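Local coordinates for phage-related protein (Bordetella bronchiseptica RB50, PDB 3BJQ) that probably serves as a major capsid protein of a phage and occurs here as an assembly of ten copies, at residues E53-Y58 / D171-E176; A139-K144 / S300-G305. One frame throughout, in Å; residues are numbered along the deposited sequence.

Contact 1 of 2, residues E53-Y58 / D171-E176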
loop_
_atom_site.group_PDB
_atom_site.type_symbol
_atom_site.label_atom_id
_atom_site.label_comp_id
_atom_site.label_asym_id
_atom_site.label_seq_id
_atom_site.Cartn_x
_atom_site.Cartn_y
_atom_site.Cartn_z
ATOM N N GLU E 53 8.491 -31.420 42.518
ATOM C CA GLU E 53 9.460 -31.834 41.505
ATOM C C GLU E 53 9.405 -30.958 40.245
ATOM O O GLU E 53 10.433 -30.603 39.694
ATOM C CB GLU E 53 9.206 -33.277 41.101
ATOM C CG GLU E 53 10.157 -33.780 40.007
ATOM C CD GLU E 53 9.586 -34.928 39.166
ATOM O OE1 GLU E 53 8.353 -34.963 38.930
ATOM O OE2 GLU E 53 10.389 -35.783 38.715
ATOM N N ALA E 54 8.198 -30.642 39.794
ATOM C CA ALA E 54 7.988 -29.791 38.608
ATOM C C ALA E 54 8.642 -28.431 38.750
ATOM O O ALA E 54 9.345 -27.969 37.846
ATOM C CB ALA E 54 6.489 -29.609 38.339
ATOM N N PHE E 55 8.416 -27.785 39.891
ATOM C CA PHE E 55 9.020 -26.469 40.122
ATOM C C PHE E 55 10.521 -26.579 40.308
ATOM O O PHE E 55 11.243 -25.701 39.882
ATOM C CB PHE E 55 8.390 -25.726 41.297
ATOM C CG PHE E 55 7.055 -25.106 40.977
ATOM C CD1 PHE E 55 6.985 -23.907 40.311
ATOM C CD2 PHE E 55 5.878 -25.716 41.357
ATOM C CE1 PHE E 55 5.752 -23.315 40.018
ATOM C CE2 PHE E 55 4.646 -25.134 41.078
ATOM C CZ PHE E 55 4.593 -23.922 40.408
ATOM N N ARG E 56 10.993 -27.650 40.931
ATOM C CA ARG E 56 12.429 -27.846 41.071
ATOM C C ARG E 56 13.080 -27.994 39.686
ATOM O O ARG E 56 14.100 -27.367 39.410
ATOM C CB ARG E 56 12.743 -29.077 41.904
ATOM C CG ARG E 56 14.223 -29.187 42.162
ATOM C CD ARG E 56 14.546 -30.208 43.196
ATOM N NE ARG E 56 15.920 -30.030 43.654
ATOM C CZ ARG E 56 16.321 -29.060 44.476
ATOM N NH1 ARG E 56 15.456 -28.160 44.952
ATOM N NH2 ARG E 56 17.595 -28.995 44.833
ATOM N N LEU E 57 12.494 -28.848 38.852
ATOM C CA LEU E 57 12.973 -29.082 37.477
ATOM C C LEU E 57 12.940 -27.797 36.638
ATOM O O LEU E 57 13.866 -27.509 35.887
ATOM C CB LEU E 57 12.101 -30.140 36.778
ATOM C CG LEU E 57 12.833 -31.015 35.760
ATOM C CD1 LEU E 57 13.678 -32.033 36.502
ATOM C CD2 LEU E 57 11.880 -31.729 34.806
ATOM N N TYR E 58 11.873 -27.031 36.798
ATOM C CA TYR E 58 11.696 -25.769 36.111
ATOM C C TYR E 58 12.856 -24.821 36.381
ATOM O O TYR E 58 13.287 -24.127 35.473
ATOM C CB TYR E 58 10.385 -25.125 36.549
ATOM C CG TYR E 58 9.928 -23.888 35.799
ATOM C CD1 TYR E 58 9.611 -23.928 34.440
ATOM C CD2 TYR E 58 9.723 -22.701 36.471
ATOM C CE1 TYR E 58 9.149 -22.786 33.777
ATOM C CE2 TYR E 58 9.247 -21.554 35.823
ATOM C CZ TYR E 58 8.976 -21.596 34.486
ATOM O OH TYR E 58 8.500 -20.447 33.888
ATOM N N ASP E 171 9.969 -20.992 49.410
ATOM C CA ASP E 171 10.690 -22.159 49.840
ATOM C C ASP E 171 10.248 -23.388 49.065
ATOM O O ASP E 171 11.068 -24.293 48.825
ATOM C CB ASP E 171 10.513 -22.382 51.351
ATOM C CG ASP E 171 11.244 -21.319 52.205
ATOM O OD1 ASP E 171 12.008 -20.481 51.650
ATOM O OD2 ASP E 171 11.039 -21.325 53.447
ATOM N N SER E 172 8.972 -23.425 48.678
ATOM C CA SER E 172 8.425 -24.582 47.966
ATOM C C SER E 172 8.813 -24.631 46.499
ATOM O O SER E 172 9.071 -25.702 45.950
ATOM C CB SER E 172 6.907 -24.614 48.075
ATOM O OG SER E 172 6.519 -24.984 49.376
ATOM N N ILE E 173 8.835 -23.474 45.852
ATOM C CA ILE E 173 9.019 -23.425 44.406
ATOM C C ILE E 173 10.246 -22.658 43.947
ATOM O O ILE E 173 10.591 -22.691 42.772
ATOM C CB ILE E 173 7.741 -22.879 43.702
ATOM C CG1 ILE E 173 7.507 -21.394 43.991
ATOM C CG2 ILE E 173 6.519 -23.680 44.131
ATOM C CD1 ILE E 173 6.334 -20.777 43.174
ATOM N N GLY E 174 10.932 -21.993 44.867
ATOM C CA GLY E 174 12.183 -21.282 44.512
ATOM C C GLY E 174 12.014 -19.997 43.716
ATOM O O GLY E 174 12.934 -19.538 42.987
HETATM N N MSE E 175 10.818 -19.423 43.847
HETATM C CA MSE E 175 10.490 -18.129 43.277
HETATM C C MSE E 175 9.608 -17.388 44.251
HETATM O O MSE E 175 8.842 -18.004 45.000
HETATM C CB MSE E 175 9.740 -18.257 41.944
HETATM C CG MSE E 175 10.586 -18.811 40.855
HETATM SE SE MSE E 175 9.654 -19.202 39.253
HETATM C CE MSE E 175 8.507 -20.395 39.873
ATOM N N GLU E 176 9.719 -16.060 44.223
ATOM C CA GLU E 176 8.881 -15.192 45.055
ATOM C C GLU E 176 7.486 -15.176 44.463
ATOM O O GLU E 176 7.345 -15.156 43.231
ATOM C CB GLU E 176 9.422 -13.747 45.071
ATOM C CG GLU E 176 10.818 -13.586 45.714
ATOM C CD GLU E 176 10.846 -13.840 47.240
ATOM O OE1 GLU E 176 9.928 -13.382 47.967
ATOM O OE2 GLU E 176 11.801 -14.499 47.704
#
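Phe55 and Ile173 run alongside each other with their tips in the same direction; Ile173, in the last turn of its helix, covers a face of the aromatic ring, and Met175, just beyond the helix, meets the edge. At the base of Phe55, CB rests against CB of Ile173 at 3.8 Å. Next along, CG meets both CB and CG2 of Ile173, and CD2 comes within 3.5 Å of that same CG2. The methyl stands over one face of the ring in a CH-pi contact, CG2 lying 3.6 Å from the ring centroid and 18° off its normal. With CG1 of Ile173 lodged between the backbone N and the carbonyl carbon (chi1 69°), it is the CG2 branch that covers the face. At the rim, CD1 touches CE of Met175, a selenomethionine, at 3.9 Å, and CE1 meets that methyl and CD1 of Ile173. Farther out, CE2 and CZ both meet CG2 of Ile173, CZ at 4.2 Å.

The contact sets helix 52-58 against the last turn of helix 158-173, where Gly174, with positive phi, turns the chain out of the helix. Helix 158-173 follows strand 142-144 in the part of the chain that belongs to the phage major capsid protein E family.

In Met175 the turn about CG-SE (chi3 -60°) swings CE to the edge of Phe55, while SE itself lies at the edge of Tyr58. This Met-aromatic contact is nearly in the plane of the tyrosine ring, with SE 4.2 Å from CE2. The hydroxyl of Tyr58 is hydrogen-bonded to Glu260, and its ring has a cation-pi partner in Arg117 of the second subunit.

Contact 2 of 2, residues A139-K144 / S300-G305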
loop_
_atom_site.group_PDB
_atom_site.type_symbol
_atom_site.label_atom_id
_atom_site.label_comp_id
_atom_site.label_asym_id
_atom_site.label_seq_id
_atom_site.Cartn_x
_atom_site.Cartn_y
_atom_site.Cartn_z
ATOM N N ALA E 139 -1.525 -27.936 54.780
ATOM C CA ALA E 139 -1.546 -27.133 56.004
ATOM C C ALA E 139 -0.482 -26.049 56.042
ATOM O O ALA E 139 -0.710 -25.020 56.672
ATOM C CB ALA E 139 -1.425 -28.050 57.255
ATOM N N ASP E 140 0.664 -26.262 55.389
ATOM C CA ASP E 140 1.712 -25.238 55.332
ATOM C C ASP E 140 1.397 -24.109 54.340
ATOM O O ASP E 140 2.123 -23.112 54.292
ATOM C CB ASP E 140 3.066 -25.862 54.952
ATOM C CG ASP E 140 3.623 -26.795 56.030
ATOM O OD1 ASP E 140 2.915 -27.131 57.007
ATOM O OD2 ASP E 140 4.800 -27.198 55.889
ATOM N N HIS E 141 0.337 -24.271 53.550
ATOM C CA HIS E 141 -0.063 -23.284 52.518
ATOM C C HIS E 141 -1.398 -22.610 52.785
ATOM O O HIS E 141 -2.008 -22.039 51.882
ATOM C CB HIS E 141 -0.026 -23.938 51.131
ATOM C CG HIS E 141 1.360 -24.038 50.589
ATOM N ND1 HIS E 141 1.814 -23.243 49.561
ATOM C CD2 HIS E 141 2.428 -24.751 51.010
ATOM C CE1 HIS E 141 3.091 -23.496 49.343
ATOM N NE2 HIS E 141 3.490 -24.403 50.211
ATOM N N LYS E 142 -1.830 -22.620 54.047
ATOM C CA LYS E 142 -3.041 -21.909 54.424
ATOM C C LYS E 142 -3.068 -21.593 55.907
ATOM O O LYS E 142 -2.394 -22.269 56.705
ATOM C CB LYS E 142 -4.273 -22.715 54.041
ATOM C CG LYS E 142 -4.293 -24.104 54.642
ATOM C CD LYS E 142 -5.633 -24.825 54.381
ATOM C CE LYS E 142 -5.536 -26.264 54.842
ATOM N NZ LYS E 142 -6.616 -27.120 54.314
ATOM N N VAL E 143 -3.834 -20.551 56.254
ATOM C CA VAL E 143 -4.120 -20.198 57.636
ATOM C C VAL E 143 -5.557 -19.696 57.691
ATOM O O VAL E 143 -6.129 -19.305 56.673
ATOM C CB VAL E 143 -3.125 -19.130 58.171
ATOM C CG1 VAL E 143 -3.477 -17.749 57.660
ATOM C CG2 VAL E 143 -3.090 -19.139 59.676
ATOM N N LYS E 144 -6.157 -19.778 58.867
ATOM C CA LYS E 144 -7.498 -19.288 59.098
ATOM C C LYS E 144 -7.420 -18.382 60.305
ATOM O O LYS E 144 -7.159 -18.840 61.406
ATOM C CB LYS E 144 -8.442 -20.443 59.377
ATOM C CG LYS E 144 -9.887 -20.064 59.320
ATOM C CD LYS E 144 -10.747 -21.292 59.374
ATOM C CE LYS E 144 -12.205 -20.921 59.314
ATOM N NZ LYS E 144 -13.055 -22.131 59.372
ATOM N N SER E 300 -3.322 -25.691 38.995
ATOM C CA SER E 300 -2.292 -26.613 38.533
ATOM C C SER E 300 -1.150 -26.732 39.530
ATOM O O SER E 300 -0.563 -27.781 39.627
ATOM C CB SER E 300 -1.779 -26.192 37.127
ATOM O OG SER E 300 -1.488 -24.797 37.056
ATOM N N GLY E 301 -0.846 -25.663 40.273
ATOM C CA GLY E 301 0.308 -25.627 41.170
ATOM C C GLY E 301 0.011 -25.087 42.561
ATOM O O GLY E 301 0.284 -23.929 42.859
HETATM N N MSE E 302 -0.510 -25.952 43.418
HETATM C CA MSE E 302 -0.879 -25.588 44.795
HETATM C C MSE E 302 0.273 -24.979 45.583
HETATM O O MSE E 302 0.088 -24.011 46.309
HETATM C CB MSE E 302 -1.443 -26.798 45.538
HETATM C CG MSE E 302 -1.817 -26.524 47.006
HETATM SE SE MSE E 302 -0.334 -26.790 48.209
HETATM C CE MSE E 302 -0.222 -28.770 47.898
ATOM N N LEU E 303 1.470 -25.516 45.424
ATOM C CA LEU E 303 2.596 -25.010 46.179
ATOM C C LEU E 303 2.972 -23.586 45.789
ATOM O O LEU E 303 3.765 -22.957 46.477
ATOM C CB LEU E 303 3.831 -25.906 46.003
ATOM C CG LEU E 303 3.806 -27.269 46.667
ATOM C CD1 LEU E 303 5.093 -28.034 46.224
ATOM C CD2 LEU E 303 3.725 -27.154 48.182
ATOM N N ALA E 304 2.454 -23.104 44.664
ATOM C CA ALA E 304 2.688 -21.726 44.255
ATOM C C ALA E 304 1.600 -20.783 44.799
ATOM O O ALA E 304 1.604 -19.610 44.460
ATOM C CB ALA E 304 2.790 -21.608 42.738
ATOM N N GLY E 305 0.706 -21.309 45.645
ATOM C CA GLY E 305 -0.378 -20.545 46.244
ATOM C C GLY E 305 -0.425 -20.651 47.759
ATOM O O GLY E 305 0.132 -21.581 48.369
#
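The carbonyl oxygen of Gly305 receives a short, straight hydrogen bond from the imidazole of His141: ND1 donates to O over 2.6 Å, with an N-H...O angle of 170°. The oxygen lies in the plane of the ring, and the donor sits almost in line with the C=O bond. A second carbonyl crowds the same rim, for CE1 of His141 is 3.0 Å from O of Leu303. Two oxygens at one edge would be expected to polarise the ring and might ease a positive charge on it. On the remaining nitrogen, NE2 has a probable hydrogen-bonding partner in the hydroxyl of Ser172, and held at both nitrogens the ring would be limited in its rotation.

Apolar groups supply the rest. Met302, a selenomethionine, reaches over one face, its SE 4.4 Å from the ring centroid and 26° off the normal, a Met-aromatic contact in which the selenium lies nearest CG. A bend in the chain (chi2 -88°) brings the selenium round, although the side chain does not start out toward the histidine, and the chain bends again at the next bond. From Leu303 it is the CD2 branch that touches, packing 3.4 Å from NE2, while its CB points away overall yet grazes the ring at CE1.

The segment 300-305 is a linker between two strands: a short 3-10 turn at 302-304 carries the chain from strand 286-299 into strand 305-309. That last strand pairs in parallel with strand 142-144, an outermost strand of the mixed sheet within this chain, and His141 joins in through a backbone hydrogen bond to Leu307. Beyond the ring, Leu303 and Ala304 pack on helix 158-173 and reach helix 52-58 at Lys52 and Phe55.

How the contacts relate
From the N terminus the chain first lays down helix 52-58, the opening half of contact 1, then runs through the long helix 105-131 to residues 139-144, where contact 2 begins. Contact 1 closes at 171-176, as helix 158-173 ends; contact 2 closes only at 300-305. The two loops therefore cross rather than nest. Contact 1 ties an early helix to helix 158-173, and contact 2 ties the edge, within this chain, of the six-stranded sheet to the linker entering strand 305-309. They meet directly at Ser172 and at Ile173, whose CD1 lies 3.7 Å from CB of Ala304 and whose CG2 packs against O of Leu303.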